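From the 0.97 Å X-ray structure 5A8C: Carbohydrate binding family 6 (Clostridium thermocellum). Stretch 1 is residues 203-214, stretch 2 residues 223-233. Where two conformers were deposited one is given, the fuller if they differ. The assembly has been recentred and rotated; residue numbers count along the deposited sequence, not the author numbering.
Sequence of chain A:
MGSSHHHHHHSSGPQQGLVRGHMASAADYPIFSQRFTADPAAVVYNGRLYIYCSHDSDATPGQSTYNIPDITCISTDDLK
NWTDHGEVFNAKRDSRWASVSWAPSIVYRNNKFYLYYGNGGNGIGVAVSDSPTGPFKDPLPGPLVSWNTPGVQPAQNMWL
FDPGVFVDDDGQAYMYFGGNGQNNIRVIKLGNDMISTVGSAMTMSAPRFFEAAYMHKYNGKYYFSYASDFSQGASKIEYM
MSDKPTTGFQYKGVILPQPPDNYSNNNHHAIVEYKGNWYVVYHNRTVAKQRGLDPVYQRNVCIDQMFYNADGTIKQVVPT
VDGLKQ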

# COMPACT_ATOMS: atom_id res chain seq x y z
N THR A 203 -4.53 18.93 3.63
CA THR A 203 -5.61 18.01 3.94
C THR A 203 -6.43 17.67 2.74
O THR A 203 -6.64 18.48 1.84
CB THR A 203 -6.53 18.63 4.99
OG1 THR A 203 -7.23 19.79 4.55
CG2 THR A 203 -5.70 18.78 6.21
N MET A 204 -6.85 16.36 2.73
CA MET A 204 -7.85 15.89 1.77
C MET A 204 -8.97 15.23 2.53
O MET A 204 -8.84 14.89 3.70
CB MET A 204 -7.24 14.90 0.75
CG MET A 204 -6.22 15.50 -0.16
SD MET A 204 -5.37 14.34 -1.21
CE MET A 204 -6.75 13.61 -2.09
N SER A 205 -10.07 15.00 1.84
CA SER A 205 -11.22 14.34 2.42
C SER A 205 -11.78 13.29 1.45
O SER A 205 -11.84 13.51 0.25
CB SER A 205 -12.35 15.34 2.75
OG SER A 205 -11.93 16.44 3.51
N ALA A 206 -12.17 12.16 2.02
CA ALA A 206 -12.82 11.10 1.22
C ALA A 206 -13.84 10.43 2.10
O ALA A 206 -13.59 10.18 3.27
CB ALA A 206 -11.81 10.04 0.73
N PRO A 207 -15.01 10.06 1.54
CA PRO A 207 -16.06 9.49 2.35
C PRO A 207 -15.58 8.24 3.09
O PRO A 207 -15.09 7.28 2.48
CB PRO A 207 -17.15 9.17 1.34
CG PRO A 207 -16.91 10.01 0.19
CD PRO A 207 -15.45 10.25 0.13
N ARG A 208 -15.77 8.21 4.40
CA ARG A 208 -15.53 7.04 5.20
C ARG A 208 -14.06 6.58 5.16
O ARG A 208 -13.77 5.40 5.36
CB ARG A 208 -16.52 5.92 4.83
CG ARG A 208 -17.96 6.33 5.16
CD ARG A 208 -19.03 5.51 4.46
NE ARG A 208 -19.03 5.72 3.02
CZ ARG A 208 -18.49 4.88 2.14
NH1 ARG A 208 -17.88 3.76 2.52
NH2 ARG A 208 -18.51 5.24 0.87
N PHE A 209 -13.13 7.48 4.88
CA PHE A 209 -11.73 7.09 4.79
C PHE A 209 -11.25 6.44 6.08
O PHE A 209 -11.44 6.99 7.19
CB PHE A 209 -10.85 8.35 4.52
CG PHE A 209 -9.40 8.06 4.48
CD1 PHE A 209 -8.83 7.40 3.38
CD2 PHE A 209 -8.57 8.39 5.53
CE1 PHE A 209 -7.47 7.12 3.35
CE2 PHE A 209 -7.23 8.13 5.49
CZ PHE A 209 -6.68 7.46 4.41
N PHE A 210 -10.53 5.31 5.93
CA PHE A 210 -10.03 4.58 7.07
C PHE A 210 -8.53 4.38 7.02
O PHE A 210 -7.84 4.65 8.01
CB PHE A 210 -10.79 3.23 7.19
CG PHE A 210 -10.62 2.50 8.46
CD1 PHE A 210 -11.12 3.00 9.67
CD2 PHE A 210 -9.99 1.25 8.48
CE1 PHE A 210 -11.03 2.26 10.85
CE2 PHE A 210 -9.86 0.52 9.66
CZ PHE A 210 -10.40 1.02 10.82
N GLU A 211 -8.02 3.83 5.91
CA GLU A 211 -6.56 3.66 5.82
C GLU A 211 -6.22 3.38 4.33
O GLU A 211 -7.10 3.51 3.48
CB GLU A 211 -6.05 2.58 6.81
CG GLU A 211 -6.67 1.27 6.51
CD GLU A 211 -6.61 0.20 7.68
OE1 GLU A 211 -5.83 0.28 8.68
OE2 GLU A 211 -7.26 -0.84 7.40
N ALA A 212 -4.96 3.08 4.06
CA ALA A 212 -4.58 2.57 2.73
C ALA A 212 -4.65 3.60 1.60
O ALA A 212 -4.86 3.21 0.44
CB ALA A 212 -5.30 1.27 2.36
N ALA A 213 -4.41 4.88 1.88
CA ALA A 213 -4.41 5.89 0.82
C ALA A 213 -3.49 5.46 -0.35
O ALA A 213 -2.35 5.04 -0.15
CB ALA A 213 -3.94 7.23 1.35
N TYR A 214 -3.96 5.73 -1.56
CA TYR A 214 -3.22 5.30 -2.76
C TYR A 214 -3.56 6.24 -3.89
O TYR A 214 -4.71 6.65 -4.06
CB TYR A 214 -3.59 3.85 -3.13
CG TYR A 214 -2.66 3.21 -4.11
CD1 TYR A 214 -1.53 2.56 -3.68
CD2 TYR A 214 -2.90 3.32 -5.46
CE1 TYR A 214 -0.67 1.95 -4.61
CE2 TYR A 214 -2.04 2.73 -6.40
CZ TYR A 214 -0.92 2.09 -5.93
OH TYR A 214 -0.07 1.48 -6.85
N TYR A 223 -6.61 9.18 -9.52
CA TYR A 223 -7.46 8.24 -8.82
C TYR A 223 -6.96 8.12 -7.40
O TYR A 223 -5.87 7.58 -7.17
CB TYR A 223 -7.39 6.86 -9.50
CG TYR A 223 -7.97 6.83 -10.90
CD1 TYR A 223 -7.22 7.31 -11.98
CD2 TYR A 223 -9.21 6.30 -11.15
CE1 TYR A 223 -7.75 7.31 -13.27
CE2 TYR A 223 -9.75 6.27 -12.45
CZ TYR A 223 -9.02 6.78 -13.47
OH TYR A 223 -9.50 6.78 -14.78
N PHE A 224 -7.74 8.63 -6.43
CA PHE A 224 -7.43 8.46 -5.03
C PHE A 224 -8.26 7.28 -4.53
O PHE A 224 -9.48 7.33 -4.50
CB PHE A 224 -7.78 9.71 -4.21
CG PHE A 224 -7.47 9.52 -2.75
CD1 PHE A 224 -6.17 9.79 -2.29
CD2 PHE A 224 -8.39 9.05 -1.86
CE1 PHE A 224 -5.87 9.59 -0.96
CE2 PHE A 224 -8.05 8.82 -0.53
CZ PHE A 224 -6.78 9.10 -0.10
N SER A 225 -7.57 6.18 -4.22
CA SER A 225 -8.23 4.96 -3.73
C SER A 225 -7.81 4.70 -2.29
O SER A 225 -6.76 5.20 -1.83
CB SER A 225 -8.00 3.79 -4.66
OG SER A 225 -6.62 3.51 -4.82
N TYR A 226 -8.62 3.95 -1.57
CA TYR A 226 -8.44 3.84 -0.14
C TYR A 226 -9.29 2.73 0.42
O TYR A 226 -10.25 2.27 -0.25
CB TYR A 226 -8.79 5.15 0.56
CG TYR A 226 -10.22 5.60 0.38
CD1 TYR A 226 -10.64 6.26 -0.77
CD2 TYR A 226 -11.17 5.37 1.36
CE1 TYR A 226 -11.94 6.68 -0.92
CE2 TYR A 226 -12.49 5.79 1.23
CZ TYR A 226 -12.88 6.46 0.08
OH TYR A 226 -14.16 6.97 -0.07
N ALA A 227 -8.99 2.31 1.64
CA ALA A 227 -9.85 1.41 2.38
C ALA A 227 -10.83 2.22 3.22
O ALA A 227 -10.43 3.13 3.97
CB ALA A 227 -9.05 0.47 3.25
N SER A 228 -12.11 1.87 3.10
CA SER A 228 -13.17 2.57 3.88
C SER A 228 -13.29 1.95 5.25
O SER A 228 -12.74 0.90 5.58
CB SER A 228 -14.47 2.59 3.12
OG SER A 228 -14.95 1.29 2.94
N ASP A 229 -14.05 2.69 6.10
CA ASP A 229 -14.24 2.27 7.48
C ASP A 229 -15.29 1.14 7.58
O ASP A 229 -15.71 0.58 6.59
CB ASP A 229 -14.50 3.50 8.31
CG ASP A 229 -15.82 4.19 8.02
OD1 ASP A 229 -16.77 3.54 7.52
OD2 ASP A 229 -15.89 5.43 8.31
N PHE A 230 -15.65 0.83 8.80
CA PHE A 230 -16.58 -0.26 9.12
C PHE A 230 -18.00 0.26 9.43
O PHE A 230 -18.79 -0.41 10.05
CB PHE A 230 -15.99 -1.15 10.20
CG PHE A 230 -14.79 -1.99 9.71
CD1 PHE A 230 -13.54 -1.43 9.60
CD2 PHE A 230 -14.96 -3.29 9.30
CE1 PHE A 230 -12.45 -2.18 9.13
CE2 PHE A 230 -13.88 -4.04 8.83
CZ PHE A 230 -12.62 -3.49 8.75
N SER A 231 -18.29 1.50 9.01
CA SER A 231 -19.54 2.16 9.40
C SER A 231 -20.78 1.77 8.65
O SER A 231 -21.89 2.09 9.08
CB SER A 231 -19.35 3.66 9.29
OG SER A 231 -19.33 4.07 7.94
N GLN A 232 -20.66 1.07 7.54
CA GLN A 232 -21.86 0.60 6.84
C GLN A 232 -21.65 -0.83 6.29
O GLN A 232 -22.22 -1.22 5.27
CB GLN A 232 -22.30 1.59 5.78
CG GLN A 232 -21.24 2.00 4.78
CD GLN A 232 -21.67 3.08 3.83
OE1 GLN A 232 -22.23 4.10 4.27
NE2 GLN A 232 -21.38 2.92 2.50
N GLY A 233 -20.91 -1.60 7.09
CA GLY A 233 -20.48 -2.91 6.72
C GLY A 233 -18.98 -2.96 6.77
O GLY A 233 -18.31 -2.15 7.38
O HOH W 1 -17.41 2.52 4.90
O HOH W 2 -13.69 6.94 8.87

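The apolar centre is built from two aromatic residues of one strand, Phe224 and Tyr226, set against Ala206, Ala213, Met204 and the ring of Phe209. Phe224, with chi1 at 180°, leaves its backbone sideways, but the end of its ring comes nearer to the other stretch. There Ala213 CB lies 3.7 Å from Phe224 CZ, Phe209 CE1 meets the same CZ at 4.0 Å along the ring edge, and Met204 CE reaches Phe224 CD1 at 3.9 Å. Tyr226 takes the p rotamer, and Ala206 covers one face of its ring: Ala206 CB sits 3.7 Å from Tyr226 CE1 and close to the ring normal, a CH-pi contact. Phe209 starts away from the partner strand, yet its ring returns to bring Phe209 CD1 within 3.6 Å of Tyr226 CB.

Tyr226 also carries the core to its first polar anchor. Its hydroxyl donates a hydrogen bond to a backbone carbonyl, Tyr226 OH to Pro207 O at 2.7 Å, near the plane of the ring. That carbonyl lies within the type II turn from Ala206 to Phe209, so the side chain pins the turn directly.

The backbone pairing is antiparallel but interrupted. Ser225 N donates to Tyr214 O at 2.9 Å, while the return bond from Tyr214 N to Ser225 O, also 2.9 Å, is weak at 122°. Further along, Ala227 N donates to Glu211 O at 2.9 Å, and Ala227 O accepts from both Phe210 N (2.9 Å) and Glu211 N (3.2 Å). This doubly used carbonyl falls where the register shifts by one between Phe209 and Glu211; a second bulge separates Glu211 from Tyr214. The chain turns a corner at Glu211, between the two register shifts, and the pairing resumes at Tyr214 with Ser225.

Within the first bulge, Phe210 points toward the other stretch and receives the edge of Phe230 on its ring face, with Phe210 CE2 and Phe230 CE1 3.8 Å apart.

At the polar edge, Asp229 N donates to Arg208 O at 2.8 Å. The Asp229 carboxylate is held within its own loop, OD1 accepting from Ser231 N at 2.9 Å and from Ser231 OG at 2.6 Å. Water extends its reach: water 1 accepts from Arg208 NH1 (2.7 Å) and donates to Asp229 OD1 (2.9 Å), whereas water 2 donates to Phe209 O (2.8 Å) and Asp229 OD2 (2.7 Å). Arginine and aspartate are thus linked through solvent, while Gln232 NE2 lies over one face of the guanidinium.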